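Local coordinates for protein glycerate dehydrogenase (Bacillus sp. 5mfcol3.1, PDB 6P2I) that probably reduces acyclic imino acids, formed in situ by a partner oxidase, to amino acids with NADPH as the hydride donor, at residues 167-172 / 182-187; 146-151 / 188-193. All blocks are in the same frame, centred on the assembly; numbering follows the deposited sequence.

Contact 1: residues 167-172 / 182-187; sequences KVIGLN and QQVDIT. With NAP (NADP nicotinamide-adenine-dinucleotide phosphate), chain C.
The carbonyl oxygen of G170 receives two donors from segment 182-187: V184 N gives a hydrogen bond of 3.0 Å (158°), and Q183 CA adds a CA-H...O contact at 3.1 Å. This pairing illustrates how a Rossmann sheet is finished, with the short edge strand 182-183 running parallel to strand 167-171. Hydrogen bonds from Q182 N to V168 O and from G170 N to Q182 O continue the parallel pattern. Beyond the strand, a water accepts from both N172 N (3.0 Å) and Q183 NE2 (3.1 Å). The carboxamides of N172 and Q183 stand nearly perpendicular, 83° between planes, and both donate to the carbonyl of R176, while Q183 OE1 accepts from V178 N. With CG of N172 between its backbone N and carbonyl carbon (chi1 61°), that carbon lies 3.6 Å from O3X of the phosphate on the adenosine ribose of NADP. An alanine in place of N172 would probably leave the R176 carbonyl without one of its two amide donors and open a gap beside this phosphate. L171 divides its branches between protein and cofactor: CD2 packs on I186 CB at 3.6 Å, while CD1 meets the adenine at C2A (3.6 Å).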
loop_
_atom_site.group_PDB
_atom_site.type_symbol
_atom_site.label_atom_id
_atom_site.label_comp_id
_atom_site.label_asym_id
_atom_site.label_seq_id
_atom_site.Cartn_x
_atom_site.Cartn_y
_atom_site.Cartn_z
ATOM N N LYS A 167 -13.250 -8.875 -5.698
ATOM C CA LYS A 167 -13.758 -10.241 -5.767
ATOM C C LYS A 167 -12.691 -11.152 -5.187
ATOM O O LYS A 167 -11.540 -11.110 -5.630
ATOM C CB LYS A 167 -14.084 -10.648 -7.200
ATOM C CG LYS A 167 -14.516 -9.487 -8.074
ATOM C CD LYS A 167 -15.666 -9.861 -8.990
ATOM C CE LYS A 167 -16.220 -8.634 -9.701
ATOM N NZ LYS A 167 -17.421 -8.962 -10.514
ATOM N N VAL A 168 -13.050 -11.941 -4.176
ATOM C CA VAL A 168 -12.084 -12.788 -3.481
ATOM C C VAL A 168 -12.351 -14.238 -3.840
ATOM O O VAL A 168 -13.455 -14.748 -3.611
ATOM C CB VAL A 168 -12.144 -12.589 -1.960
ATOM C CG1 VAL A 168 -11.056 -13.419 -1.278
ATOM C CG2 VAL A 168 -12.008 -11.103 -1.621
ATOM N N ILE A 169 -11.341 -14.903 -4.396
ATOM C CA ILE A 169 -11.379 -16.341 -4.604
ATOM C C ILE A 169 -10.191 -16.945 -3.861
ATOM O O ILE A 169 -9.277 -16.244 -3.423
ATOM C CB ILE A 169 -11.386 -16.731 -6.101
ATOM C CG1 ILE A 169 -10.044 -16.409 -6.764
ATOM C CG2 ILE A 169 -12.560 -16.055 -6.843
ATOM C CD1 ILE A 169 -10.005 -16.721 -8.253
ATOM N N GLY A 170 -10.221 -18.258 -3.679
ATOM C CA GLY A 170 -9.182 -18.845 -2.858
ATOM C C GLY A 170 -9.286 -20.349 -2.825
ATOM O O GLY A 170 -10.192 -20.953 -3.411
ATOM N N LEU A 171 -8.327 -20.957 -2.134
ATOM C CA LEU A 171 -8.314 -22.404 -2.030
ATOM C C LEU A 171 -7.652 -22.806 -0.730
ATOM O O LEU A 171 -6.786 -22.100 -0.203
ATOM C CB LEU A 171 -7.598 -23.074 -3.212
ATOM C CG LEU A 171 -6.099 -22.889 -3.443
ATOM C CD1 LEU A 171 -5.290 -23.913 -2.681
ATOM C CD2 LEU A 171 -5.788 -23.027 -4.919
ATOM N N ASN A 172 -8.077 -23.958 -0.226
ATOM C CA ASN A 172 -7.449 -24.587 0.914
ATOM C C ASN A 172 -7.301 -26.067 0.583
ATOM O O ASN A 172 -7.546 -26.501 -0.548
ATOM C CB ASN A 172 -8.247 -24.319 2.201
ATOM C CG ASN A 172 -9.675 -24.859 2.142
ATOM O OD1 ASN A 172 -10.020 -25.670 1.284
ATOM N ND2 ASN A 172 -10.513 -24.400 3.066
ATOM N N GLN A 182 -14.932 -17.318 -2.612
ATOM C CA GLN A 182 -15.344 -18.301 -3.611
ATOM C C GLN A 182 -14.185 -19.262 -3.843
ATOM O O GLN A 182 -13.117 -18.855 -4.313
ATOM C CB GLN A 182 -15.745 -17.622 -4.913
ATOM C CG GLN A 182 -16.008 -18.599 -6.041
ATOM C CD GLN A 182 -17.479 -18.951 -6.179
ATOM O OE1 GLN A 182 -18.041 -19.676 -5.356
ATOM N NE2 GLN A 182 -18.113 -18.421 -7.216
ATOM N N GLN A 183 -14.374 -20.531 -3.512
ATOM C CA GLN A 183 -13.258 -21.458 -3.552
ATOM C C GLN A 183 -13.195 -22.184 -4.889
ATOM O O GLN A 183 -14.217 -22.604 -5.440
ATOM C CB GLN A 183 -13.343 -22.428 -2.371
ATOM C CG GLN A 183 -13.050 -21.670 -1.095
ATOM C CD GLN A 183 -13.482 -22.367 0.180
ATOM O OE1 GLN A 183 -14.324 -21.843 0.915
ATOM N NE2 GLN A 183 -12.887 -23.522 0.472
ATOM N N VAL A 184 -11.976 -22.276 -5.426
ATOM C CA VAL A 184 -11.701 -22.799 -6.759
ATOM C C VAL A 184 -10.462 -23.683 -6.672
ATOM O O VAL A 184 -9.749 -23.681 -5.668
ATOM C CB VAL A 184 -11.474 -21.664 -7.779
ATOM C CG1 VAL A 184 -12.703 -20.755 -7.851
ATOM C CG2 VAL A 184 -10.245 -20.858 -7.390
ATOM N N ASP A 185 -10.191 -24.434 -7.745
ATOM C CA ASP A 185 -8.916 -25.141 -7.795
ATOM C C ASP A 185 -7.801 -24.194 -8.262
ATOM O O ASP A 185 -8.050 -23.053 -8.674
ATOM C CB ASP A 185 -9.025 -26.416 -8.653
ATOM C CG ASP A 185 -9.093 -26.156 -10.164
ATOM O OD1 ASP A 185 -9.102 -25.001 -10.625
ATOM O OD2 ASP A 185 -9.152 -27.156 -10.911
ATOM N N ILE A 186 -6.551 -24.663 -8.161
ATOM C CA ILE A 186 -5.416 -23.754 -8.331
ATOM C C ILE A 186 -5.278 -23.313 -9.787
ATOM O O ILE A 186 -4.830 -22.190 -10.062
ATOM C CB ILE A 186 -4.118 -24.399 -7.803
ATOM C CG1 ILE A 186 -2.986 -23.373 -7.756
ATOM C CG2 ILE A 186 -3.712 -25.619 -8.647
ATOM C CD1 ILE A 186 -2.019 -23.585 -6.589
ATOM N N THR A 187 -5.661 -24.172 -10.734
ATOM C CA THR A 187 -5.597 -23.799 -12.142
ATOM C C THR A 187 -6.525 -22.626 -12.428
ATOM O O THR A 187 -6.117 -21.629 -13.038
ATOM C CB THR A 187 -5.956 -25.000 -13.021
ATOM O OG1 THR A 187 -4.953 -26.013 -12.876
ATOM C CG2 THR A 187 -6.052 -24.598 -14.486
HETATM P PA NAP C . -3.157 -21.330 8.720
HETATM O O1A NAP C . -2.681 -22.707 9.132
HETATM O O2A NAP C . -4.193 -20.626 9.546
HETATM O O5B NAP C . -3.724 -21.441 7.230
HETATM C C5B NAP C . -3.063 -22.225 6.243
HETATM C C4B NAP C . -3.979 -22.287 5.027
HETATM O O4B NAP C . -3.280 -22.992 3.998
HETATM C C3B NAP C . -5.262 -23.077 5.303
HETATM O O3B NAP C . -6.316 -22.571 4.459
HETATM C C2B NAP C . -4.920 -24.472 4.839
HETATM O O2B NAP C . -6.062 -25.227 4.461
HETATM C C1B NAP C . -4.081 -24.120 3.626
HETATM N N9A NAP C . -3.266 -25.264 3.190
HETATM C C8A NAP C . -2.446 -26.016 3.952
HETATM N N7A NAP C . -1.881 -26.997 3.206
HETATM C C5A NAP C . -2.369 -26.874 1.958
HETATM C C6A NAP C . -2.192 -27.580 0.673
HETATM N N6A NAP C . -1.363 -28.648 0.583
HETATM N N1A NAP C . -2.880 -27.120 -0.391
HETATM C C2A NAP C . -3.710 -26.056 -0.317
HETATM N N3A NAP C . -3.927 -25.356 0.813
HETATM C C4A NAP C . -3.285 -25.730 1.956
HETATM O O3 NAP C . -1.809 -20.464 8.517
HETATM P PN NAP C . -1.641 -18.869 8.636
HETATM O O1N NAP C . -1.667 -18.450 10.085
HETATM O O2N NAP C . -2.592 -18.184 7.680
HETATM O O5D NAP C . -0.127 -18.712 8.123
HETATM C C5D NAP C . 0.231 -19.129 6.800
HETATM C C4D NAP C . 1.731 -18.982 6.583
HETATM O O4D NAP C . 2.079 -17.602 6.638
HETATM C C3D NAP C . 2.593 -19.604 7.672
HETATM O O3D NAP C . 2.773 -21.017 7.495
HETATM C C2D NAP C . 3.889 -18.817 7.543
HETATM O O2D NAP C . 4.808 -19.541 6.715
HETATM C C1D NAP C . 3.477 -17.500 6.879
HETATM N N1N NAP C . 3.768 -16.364 7.762
HETATM C C2N NAP C . 4.552 -15.366 7.316
HETATM C C3N NAP C . 4.866 -14.280 8.129
HETATM C C7N NAP C . 5.770 -13.185 7.619
HETATM O O7N NAP C . 6.287 -12.418 8.419
HETATM N N7N NAP C . 6.049 -13.096 6.311
HETATM C C4N NAP C . 4.353 -14.240 9.428
HETATM C C5N NAP C . 3.549 -15.291 9.875
HETATM C C6N NAP C . 3.268 -16.342 9.009
HETATM P P2B NAP C . -6.943 -26.086 5.506
HETATM O O1X NAP C . -5.960 -26.994 6.224
HETATM O O2X NAP C . -7.561 -25.074 6.433
HETATM O O3X NAP C . -7.953 -26.769 4.624
HETATM O O HOH W 1 -10.703 -24.884 -1.268
#

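Contact 2: residues 146-151 / 188-193; sequences GLIGIG and ELMKKS. With NAP (NADP nicotinamide-adenine-dinucleotide phosphate), chain C.
L189 fits its branched end against strand 146-148, touching three successive residues. CG lies anti to the backbone N (chi1 -169°), which carries it to 3.9 Å from G146 CA. From there the two methyls part: CD1 approaches the carbonyl oxygen of L147 (3.8 Å), and CD2 meets CG1 of I148 (3.9 Å). The second residue of the set, G146, shows why a strand passing under a helix may call for glycine. A CB at this position would collide with both L189 CG and S193 OG, so the bare CA lets the helix end come close, with S193 OG 3.3 Å from G146 CA. That hydroxyl does not bond to the strand; it turns back on its own helix and donates to L189 O (2.7 Å). The same carbonyl also takes the amide of S193, from the opposite face of its plane, so two donors from one residue hold it where the helix ends. I148, the third, reaches further along the helix, and its CD1 touches M190 SD in a loose apolar contact. Directly after this strand comes the glycine-rich turn of the Rossmann fold, where I150 N donates to O3B of the cofactor's adenosine ribose (3.0 Å, 156°). The axis of 188-192 passes 8.8 Å from that of 146-148 and runs roughly antiparallel to it, at 145°. Helix 186-192 lies over one face of the sheet, with L189 also reaching L171 on strand 167-171 and M190 reaching I196 on strand 195-198, while L147 turns its side chain to helix 152-163 on the other face.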
loop_
_atom_site.group_PDB
_atom_site.type_symbol
_atom_site.label_atom_id
_atom_site.label_comp_id
_atom_site.label_asym_id
_atom_site.label_seq_id
_atom_site.Cartn_x
_atom_site.Cartn_y
_atom_site.Cartn_z
ATOM N N GLY A 146 -6.783 -13.768 -5.636
ATOM C CA GLY A 146 -6.833 -15.196 -5.392
ATOM C C GLY A 146 -5.883 -15.553 -4.268
ATOM O O GLY A 146 -4.688 -15.233 -4.319
ATOM N N LEU A 147 -6.414 -16.185 -3.233
ATOM C CA LEU A 147 -5.669 -16.478 -2.012
ATOM C C LEU A 147 -5.368 -17.970 -1.987
ATOM O O LEU A 147 -6.284 -18.792 -1.887
ATOM C CB LEU A 147 -6.470 -16.035 -0.790
ATOM C CG LEU A 147 -6.942 -14.572 -0.830
ATOM C CD1 LEU A 147 -7.875 -14.239 0.340
ATOM C CD2 LEU A 147 -5.740 -13.638 -0.838
ATOM N N ILE A 148 -4.088 -18.325 -2.106
ATOM C CA ILE A 148 -3.659 -19.715 -2.003
ATOM C C ILE A 148 -3.386 -19.954 -0.520
ATOM O O ILE A 148 -2.321 -19.601 -0.004
ATOM C CB ILE A 148 -2.437 -20.006 -2.877
ATOM C CG1 ILE A 148 -2.745 -19.722 -4.348
ATOM C CG2 ILE A 148 -1.950 -21.463 -2.680
ATOM C CD1 ILE A 148 -1.523 -19.781 -5.254
ATOM N N GLY A 149 -4.371 -20.528 0.173
ATOM C CA GLY A 149 -4.358 -20.580 1.623
ATOM C C GLY A 149 -5.313 -19.550 2.185
ATOM O O GLY A 149 -5.179 -18.354 1.898
ATOM N N ILE A 150 -6.306 -20.000 2.954
ATOM C CA ILE A 150 -7.363 -19.124 3.439
ATOM C C ILE A 150 -7.615 -19.449 4.905
ATOM O O ILE A 150 -8.761 -19.654 5.332
ATOM C CB ILE A 150 -8.637 -19.246 2.574
ATOM C CG1 ILE A 150 -8.985 -20.714 2.309
ATOM C CG2 ILE A 150 -8.447 -18.530 1.245
ATOM C CD1 ILE A 150 -10.205 -20.884 1.403
ATOM N N GLY A 151 -6.538 -19.489 5.679
ATOM C CA GLY A 151 -6.570 -19.684 7.114
ATOM C C GLY A 151 -6.552 -18.357 7.844
ATOM O O GLY A 151 -7.235 -17.406 7.446
ATOM N N GLU A 188 -7.779 -22.720 -11.979
ATOM C CA GLU A 188 -8.689 -21.591 -12.144
ATOM C C GLU A 188 -8.190 -20.368 -11.390
ATOM O O GLU A 188 -8.280 -19.245 -11.894
ATOM C CB GLU A 188 -10.099 -21.949 -11.685
ATOM C CG GLU A 188 -11.071 -20.811 -11.939
ATOM C CD GLU A 188 -12.506 -21.165 -11.640
ATOM O OE1 GLU A 188 -12.760 -22.299 -11.184
ATOM O OE2 GLU A 188 -13.383 -20.302 -11.869
ATOM N N LEU A 189 -7.652 -20.559 -10.182
ATOM C CA LEU A 189 -7.149 -19.407 -9.444
ATOM C C LEU A 189 -6.067 -18.683 -10.235
ATOM O O LEU A 189 -6.087 -17.449 -10.342
ATOM C CB LEU A 189 -6.603 -19.834 -8.084
ATOM C CG LEU A 189 -6.276 -18.708 -7.101
ATOM C CD1 LEU A 189 -6.521 -19.188 -5.674
ATOM C CD2 LEU A 189 -4.829 -18.167 -7.256
ATOM N N MET A 190 -5.116 -19.436 -10.797
ATOM C CA MET A 190 -4.035 -18.813 -11.552
ATOM C C MET A 190 -4.557 -18.133 -12.810
ATOM O O MET A 190 -4.030 -17.089 -13.204
ATOM C CB MET A 190 -2.964 -19.848 -11.912
ATOM C CG MET A 190 -2.320 -20.535 -10.702
ATOM S SD MET A 190 -1.490 -19.394 -9.585
ATOM C CE MET A 190 -0.034 -18.958 -10.541
ATOM N N LYS A 191 -5.593 -18.695 -13.440
ATOM C CA LYS A 191 -6.113 -18.114 -14.675
ATOM C C LYS A 191 -6.909 -16.843 -14.410
ATOM O O LYS A 191 -6.842 -15.891 -15.197
ATOM C CB LYS A 191 -6.995 -19.125 -15.406
ATOM C CG LYS A 191 -6.257 -20.242 -16.124
ATOM C CD LYS A 191 -7.259 -21.218 -16.722
ATOM C CE LYS A 191 -6.579 -22.343 -17.480
ATOM N NZ LYS A 191 -7.532 -23.456 -17.765
ATOM N N LYS A 192 -7.681 -16.809 -13.323
ATOM C CA LYS A 192 -8.686 -15.764 -13.153
ATOM C C LYS A 192 -8.242 -14.618 -12.253
ATOM O O LYS A 192 -8.878 -13.558 -12.281
ATOM C CB LYS A 192 -9.982 -16.358 -12.587
ATOM C CG LYS A 192 -10.627 -17.444 -13.449
ATOM C CD LYS A 192 -11.092 -16.910 -14.788
ATOM C CE LYS A 192 -12.522 -17.352 -15.084
ATOM N NZ LYS A 192 -12.705 -18.828 -14.978
ATOM N N SER A 193 -7.180 -14.785 -11.470
ATOM C CA SER A 193 -6.810 -13.766 -10.495
ATOM C C SER A 193 -6.050 -12.618 -11.143
ATOM O O SER A 193 -5.136 -12.824 -11.945
ATOM C CB SER A 193 -5.949 -14.357 -9.376
ATOM O OG SER A 193 -6.632 -15.396 -8.699
HETATM P PA NAP C . -3.157 -21.330 8.720
HETATM O O1A NAP C . -2.681 -22.707 9.132
HETATM O O2A NAP C . -4.193 -20.626 9.546
HETATM O O5B NAP C . -3.724 -21.441 7.230
HETATM C C5B NAP C . -3.063 -22.225 6.243
HETATM C C4B NAP C . -3.979 -22.287 5.027
HETATM O O4B NAP C . -3.280 -22.992 3.998
HETATM C C3B NAP C . -5.262 -23.077 5.303
HETATM O O3B NAP C . -6.316 -22.571 4.459
HETATM C C2B NAP C . -4.920 -24.472 4.839
HETATM O O2B NAP C . -6.062 -25.227 4.461
HETATM C C1B NAP C . -4.081 -24.120 3.626
HETATM N N9A NAP C . -3.266 -25.264 3.190
HETATM C C8A NAP C . -2.446 -26.016 3.952
HETATM N N7A NAP C . -1.881 -26.997 3.206
HETATM C C5A NAP C . -2.369 -26.874 1.958
HETATM C C6A NAP C . -2.192 -27.580 0.673
HETATM N N6A NAP C . -1.363 -28.648 0.583
HETATM N N1A NAP C . -2.880 -27.120 -0.391
HETATM C C2A NAP C . -3.710 -26.056 -0.317
HETATM N N3A NAP C . -3.927 -25.356 0.813
HETATM C C4A NAP C . -3.285 -25.730 1.956
HETATM O O3 NAP C . -1.809 -20.464 8.517
HETATM P PN NAP C . -1.641 -18.869 8.636
HETATM O O1N NAP C . -1.667 -18.450 10.085
HETATM O O2N NAP C . -2.592 -18.184 7.680
HETATM O O5D NAP C . -0.127 -18.712 8.123
HETATM C C5D NAP C . 0.231 -19.129 6.800
HETATM C C4D NAP C . 1.731 -18.982 6.583
HETATM O O4D NAP C . 2.079 -17.602 6.638
HETATM C C3D NAP C . 2.593 -19.604 7.672
HETATM O O3D NAP C . 2.773 -21.017 7.495
HETATM C C2D NAP C . 3.889 -18.817 7.543
HETATM O O2D NAP C . 4.808 -19.541 6.715
HETATM C C1D NAP C . 3.477 -17.500 6.879
HETATM N N1N NAP C . 3.768 -16.364 7.762
HETATM C C2N NAP C . 4.552 -15.366 7.316
HETATM C C3N NAP C . 4.866 -14.280 8.129
HETATM C C7N NAP C . 5.770 -13.185 7.619
HETATM O O7N NAP C . 6.287 -12.418 8.419
HETATM N N7N NAP C . 6.049 -13.096 6.311
HETATM C C4N NAP C . 4.353 -14.240 9.428
HETATM C C5N NAP C . 3.549 -15.291 9.875
HETATM C C6N NAP C . 3.268 -16.342 9.009
HETATM P P2B NAP C . -6.943 -26.086 5.506
HETATM O O1X NAP C . -5.960 -26.994 6.224
HETATM O O2X NAP C . -7.561 -25.074 6.433
HETATM O O3X NAP C . -7.953 -26.769 4.624
#

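After an N-terminal domain with its own parallel sheet, the chain enters the Rossmann sheet at strand 144-148 and the glycine-rich turn, passes through helix 152-163, and returns as strand 167-171. Contact 1 then closes a short loop of nine residues and adds the edge strand 182-183; helix 186-192 follows at once, and contact 2 brings its C-terminal part back to strand 144-148. The smaller loop therefore falls wholly within the larger. The two contacts share this helix and meet in the sheet, where L147 N and I169 O, and G149 N and L171 O, are probably hydrogen-bonded. Together they join three strands and one helix, while L171, N172 and G149-G151 meet the adenosine part of NADP.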